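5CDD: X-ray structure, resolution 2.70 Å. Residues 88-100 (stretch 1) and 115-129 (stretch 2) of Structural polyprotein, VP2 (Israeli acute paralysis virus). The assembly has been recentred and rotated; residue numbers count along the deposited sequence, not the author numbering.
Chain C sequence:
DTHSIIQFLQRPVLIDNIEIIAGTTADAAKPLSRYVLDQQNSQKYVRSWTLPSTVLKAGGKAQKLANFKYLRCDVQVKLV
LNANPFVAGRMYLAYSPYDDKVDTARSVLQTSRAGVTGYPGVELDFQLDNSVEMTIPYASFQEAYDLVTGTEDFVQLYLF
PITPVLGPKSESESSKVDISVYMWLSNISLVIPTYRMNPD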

# COMPACT_ATOMS: atom_id res chain seq x y z
N ALA C 88 -27.09 -65.17 30.65
CA ALA C 88 -26.12 -64.18 30.18
C ALA C 88 -26.46 -63.76 28.76
O ALA C 88 -27.14 -64.49 28.03
CB ALA C 88 -24.72 -64.76 30.23
N GLY C 89 -26.00 -62.57 28.37
CA GLY C 89 -26.27 -62.07 27.04
C GLY C 89 -26.13 -60.57 26.97
O GLY C 89 -26.15 -59.89 27.99
N ARG C 90 -25.97 -60.04 25.76
CA ARG C 90 -25.83 -58.60 25.56
C ARG C 90 -26.54 -58.16 24.29
O ARG C 90 -26.42 -58.79 23.24
CB ARG C 90 -24.35 -58.21 25.50
CG ARG C 90 -24.14 -56.72 25.34
CD ARG C 90 -22.68 -56.31 25.52
NE ARG C 90 -22.20 -56.55 26.88
CZ ARG C 90 -21.21 -55.86 27.44
NH1 ARG C 90 -20.60 -54.90 26.76
NH2 ARG C 90 -20.82 -56.14 28.67
N MET C 91 -27.29 -57.06 24.39
CA MET C 91 -28.04 -56.54 23.25
C MET C 91 -27.64 -55.11 22.92
O MET C 91 -26.88 -54.47 23.65
CB MET C 91 -29.53 -56.60 23.53
CG MET C 91 -29.98 -57.92 24.12
SD MET C 91 -31.75 -58.12 24.09
CE MET C 91 -31.91 -59.23 22.69
N TYR C 92 -28.17 -54.59 21.81
CA TYR C 92 -27.87 -53.24 21.38
C TYR C 92 -29.13 -52.48 20.99
O TYR C 92 -29.90 -52.93 20.13
CB TYR C 92 -26.90 -53.27 20.19
CG TYR C 92 -26.26 -51.94 19.87
CD1 TYR C 92 -25.46 -51.29 20.81
CD2 TYR C 92 -26.44 -51.34 18.62
CE1 TYR C 92 -24.85 -50.07 20.51
CE2 TYR C 92 -25.83 -50.12 18.32
CZ TYR C 92 -25.03 -49.49 19.26
OH TYR C 92 -24.42 -48.29 18.97
N LEU C 93 -29.35 -51.34 21.64
CA LEU C 93 -30.52 -50.51 21.35
C LEU C 93 -30.05 -49.32 20.53
O LEU C 93 -29.33 -48.45 21.03
CB LEU C 93 -31.15 -50.02 22.66
CG LEU C 93 -32.42 -49.17 22.52
CD1 LEU C 93 -33.55 -50.02 21.95
CD2 LEU C 93 -32.81 -48.62 23.88
N ALA C 94 -30.45 -49.28 19.26
CA ALA C 94 -30.05 -48.20 18.37
C ALA C 94 -31.25 -47.60 17.64
O ALA C 94 -32.29 -48.24 17.53
CB ALA C 94 -29.02 -48.70 17.37
N TYR C 95 -31.09 -46.38 17.13
CA TYR C 95 -32.15 -45.72 16.40
C TYR C 95 -31.65 -45.28 15.02
O TYR C 95 -30.45 -45.12 14.82
CB TYR C 95 -32.69 -44.51 17.19
CG TYR C 95 -31.78 -43.31 17.25
CD1 TYR C 95 -31.66 -42.44 16.17
CD2 TYR C 95 -31.05 -43.03 18.41
CE1 TYR C 95 -30.84 -41.31 16.23
CE2 TYR C 95 -30.23 -41.90 18.48
CZ TYR C 95 -30.13 -41.05 17.39
OH TYR C 95 -29.33 -39.94 17.46
N SER C 96 -32.58 -45.11 14.09
CA SER C 96 -32.24 -44.72 12.73
C SER C 96 -33.27 -43.75 12.15
O SER C 96 -34.39 -44.14 11.84
CB SER C 96 -32.15 -45.96 11.84
OG SER C 96 -31.85 -45.62 10.50
N PRO C 97 -32.89 -42.46 12.01
CA PRO C 97 -33.80 -41.45 11.46
C PRO C 97 -34.27 -41.79 10.04
O PRO C 97 -33.45 -42.09 9.17
CB PRO C 97 -32.96 -40.18 11.49
CG PRO C 97 -32.06 -40.40 12.66
CD PRO C 97 -31.65 -41.84 12.48
N TYR C 98 -35.58 -41.75 9.81
CA TYR C 98 -36.14 -42.04 8.50
C TYR C 98 -35.58 -43.33 7.90
O TYR C 98 -35.36 -43.41 6.69
CB TYR C 98 -35.86 -40.88 7.55
CG TYR C 98 -36.54 -39.59 7.94
CD1 TYR C 98 -37.87 -39.35 7.62
CD2 TYR C 98 -35.86 -38.62 8.68
CE1 TYR C 98 -38.52 -38.18 8.01
CE2 TYR C 98 -36.49 -37.44 9.08
CZ TYR C 98 -37.82 -37.23 8.74
OH TYR C 98 -38.45 -36.07 9.13
N ASP C 99 -35.36 -44.33 8.74
CA ASP C 99 -34.81 -45.60 8.28
C ASP C 99 -35.67 -46.26 7.21
O ASP C 99 -35.17 -47.00 6.37
CB ASP C 99 -34.64 -46.56 9.45
CG ASP C 99 -33.87 -47.81 9.07
OD1 ASP C 99 -32.65 -47.71 8.86
OD2 ASP C 99 -34.50 -48.88 8.97
N ASP C 100 -36.97 -45.98 7.25
CA ASP C 100 -37.91 -46.55 6.31
C ASP C 100 -38.31 -45.58 5.21
O ASP C 100 -39.15 -45.89 4.36
CB ASP C 100 -39.16 -47.01 7.06
CG ASP C 100 -39.78 -45.89 7.89
OD1 ASP C 100 -39.08 -45.32 8.74
OD2 ASP C 100 -40.98 -45.59 7.68
N GLY C 115 -22.00 -52.82 10.71
CA GLY C 115 -22.70 -51.61 10.35
C GLY C 115 -23.79 -51.27 11.35
O GLY C 115 -23.84 -50.15 11.87
N VAL C 116 -24.65 -52.24 11.64
CA VAL C 116 -25.74 -52.05 12.59
C VAL C 116 -25.22 -51.55 13.93
O VAL C 116 -25.79 -50.65 14.54
CB VAL C 116 -26.50 -53.37 12.83
CG1 VAL C 116 -27.58 -53.17 13.87
CG2 VAL C 116 -27.10 -53.87 11.53
N THR C 117 -24.12 -52.15 14.38
CA THR C 117 -23.51 -51.78 15.65
C THR C 117 -22.82 -50.42 15.56
O THR C 117 -22.30 -49.91 16.55
CB THR C 117 -22.49 -52.85 16.07
OG1 THR C 117 -22.02 -52.56 17.39
CG2 THR C 117 -21.31 -52.88 15.12
N GLY C 118 -22.83 -49.83 14.37
CA GLY C 118 -22.21 -48.53 14.17
C GLY C 118 -23.19 -47.38 14.33
O GLY C 118 -22.80 -46.22 14.43
N TYR C 119 -24.48 -47.71 14.35
CA TYR C 119 -25.52 -46.70 14.51
C TYR C 119 -25.54 -46.15 15.93
O TYR C 119 -24.93 -46.72 16.83
CB TYR C 119 -26.90 -47.29 14.18
CG TYR C 119 -27.24 -47.32 12.71
CD1 TYR C 119 -26.50 -48.09 11.82
CD2 TYR C 119 -28.30 -46.57 12.21
CE1 TYR C 119 -26.81 -48.12 10.46
CE2 TYR C 119 -28.63 -46.59 10.85
CZ TYR C 119 -27.87 -47.36 9.98
OH TYR C 119 -28.19 -47.37 8.64
N PRO C 120 -26.23 -45.02 16.14
CA PRO C 120 -26.31 -44.42 17.48
C PRO C 120 -27.07 -45.36 18.40
O PRO C 120 -28.24 -45.67 18.15
CB PRO C 120 -27.09 -43.13 17.23
CG PRO C 120 -26.77 -42.80 15.80
CD PRO C 120 -26.86 -44.14 15.14
N GLY C 121 -26.42 -45.83 19.45
CA GLY C 121 -27.10 -46.74 20.36
C GLY C 121 -26.39 -46.97 21.67
O GLY C 121 -25.36 -46.36 21.96
N VAL C 122 -26.95 -47.87 22.47
CA VAL C 122 -26.39 -48.21 23.77
C VAL C 122 -26.46 -49.72 23.99
O VAL C 122 -27.38 -50.38 23.52
CB VAL C 122 -27.16 -47.48 24.90
CG1 VAL C 122 -28.63 -47.85 24.84
CG2 VAL C 122 -26.57 -47.82 26.25
N GLU C 123 -25.46 -50.26 24.69
CA GLU C 123 -25.39 -51.69 24.98
C GLU C 123 -26.18 -52.06 26.23
O GLU C 123 -26.43 -51.22 27.09
CB GLU C 123 -23.94 -52.12 25.18
CG GLU C 123 -23.09 -52.17 23.92
CD GLU C 123 -21.65 -52.54 24.22
OE1 GLU C 123 -20.94 -51.72 24.83
OE2 GLU C 123 -21.23 -53.65 23.85
N LEU C 124 -26.55 -53.33 26.32
CA LEU C 124 -27.31 -53.83 27.45
C LEU C 124 -26.84 -55.24 27.81
O LEU C 124 -27.10 -56.19 27.07
CB LEU C 124 -28.80 -53.85 27.11
CG LEU C 124 -29.75 -54.41 28.17
CD1 LEU C 124 -29.68 -53.57 29.44
CD2 LEU C 124 -31.16 -54.42 27.61
N ASP C 125 -26.14 -55.37 28.94
CA ASP C 125 -25.65 -56.67 29.39
C ASP C 125 -26.57 -57.15 30.51
O ASP C 125 -26.78 -56.44 31.49
CB ASP C 125 -24.22 -56.55 29.91
CG ASP C 125 -23.57 -57.91 30.16
OD1 ASP C 125 -24.14 -58.71 30.93
OD2 ASP C 125 -22.49 -58.17 29.60
N PHE C 126 -27.11 -58.36 30.37
CA PHE C 126 -28.02 -58.92 31.36
C PHE C 126 -27.46 -59.06 32.77
O PHE C 126 -28.19 -58.90 33.75
CB PHE C 126 -28.54 -60.28 30.89
CG PHE C 126 -29.32 -60.23 29.62
CD1 PHE C 126 -30.17 -59.16 29.35
CD2 PHE C 126 -29.25 -61.27 28.70
CE1 PHE C 126 -30.92 -59.12 28.18
CE2 PHE C 126 -30.00 -61.24 27.52
CZ PHE C 126 -30.84 -60.16 27.26
N GLN C 127 -26.17 -59.35 32.87
CA GLN C 127 -25.55 -59.52 34.18
C GLN C 127 -24.82 -58.28 34.69
O GLN C 127 -24.18 -58.33 35.74
CB GLN C 127 -24.58 -60.70 34.14
CG GLN C 127 -24.97 -61.86 35.06
CD GLN C 127 -26.35 -62.42 34.75
OE1 GLN C 127 -27.37 -61.75 34.96
NE2 GLN C 127 -26.40 -63.65 34.25
N LEU C 128 -24.91 -57.17 33.97
CA LEU C 128 -24.24 -55.95 34.38
C LEU C 128 -25.17 -54.76 34.56
O LEU C 128 -25.05 -54.02 35.54
CB LEU C 128 -23.15 -55.57 33.37
CG LEU C 128 -21.91 -56.46 33.29
CD1 LEU C 128 -21.01 -55.97 32.17
CD2 LEU C 128 -21.18 -56.44 34.61
N ASP C 129 -26.09 -54.57 33.62
CA ASP C 129 -27.01 -53.44 33.67
C ASP C 129 -28.38 -53.78 34.24
O ASP C 129 -28.96 -54.82 33.91
CB ASP C 129 -27.18 -52.86 32.26
CG ASP C 129 -25.86 -52.49 31.62
OD1 ASP C 129 -25.16 -51.60 32.15
OD2 ASP C 129 -25.52 -53.09 30.58

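Stretch 2 enters the contact through a type I beta turn from V116 to Y119, closed by Y119 N donating to V116 O at 3.2 Å. At the end of the turn, Y119 O accepts a hydrogen bond from Y92 OH at 2.7 Å, lying near the plane of the Y92 ring, so the phenol reaches the chain just before the strand begins. The Y119 ring meets S96 with its edge: S96 OG lies 3.4 Å from Y119 CE2, close to the ring plane.

P120 makes two contacts with Y95. Its carbonyl O accepts from Y95 N (3.1 Å, 153°), while P120 CB sits over one face of the Y95 ring, 4.0 Å from the centroid and 28° off the normal, as a CH-pi contact requires.

From G121 to D125 the chain pairs with strand 90-97, their directions 165° apart and therefore antiparallel. G121 faces A94 with CA atoms 3.8 Å apart; an ideal CB on G121 would fall 2.7 Å from Y92 CZ and 2.9 Å from A94 CB, so the tight approach leaves no room for one. V122 pairs with L93: L93 N donates to V122 O at 2.9 Å and 174°, the firmer evidence for the pairing, and V122 N returns a bond to L93 O at 2.8 Å, although the place of L93 O is less sure.

E123 and D125 share one sheet face with R90, whose guanidinium meets both carboxylates at its edge. R90 NH1 to E123 OE2, at 3.2 Å, is a salt bridge with a weak hydrogen bond. L124 repeats the V122 pattern with M91, M91 N to L124 O at 2.8 Å and L124 N to M91 O at 2.9 Å. At D125, R90 NH2 to D125 OD2 is a 2.8 Å salt bridge (159°).

F126 ends the ladder, its N donating to G89 O (3.0 Å, 171°). Its ring leaves no space for a side chain on G89: an ideal CB there would lie 2.8 Å from F126 CE2.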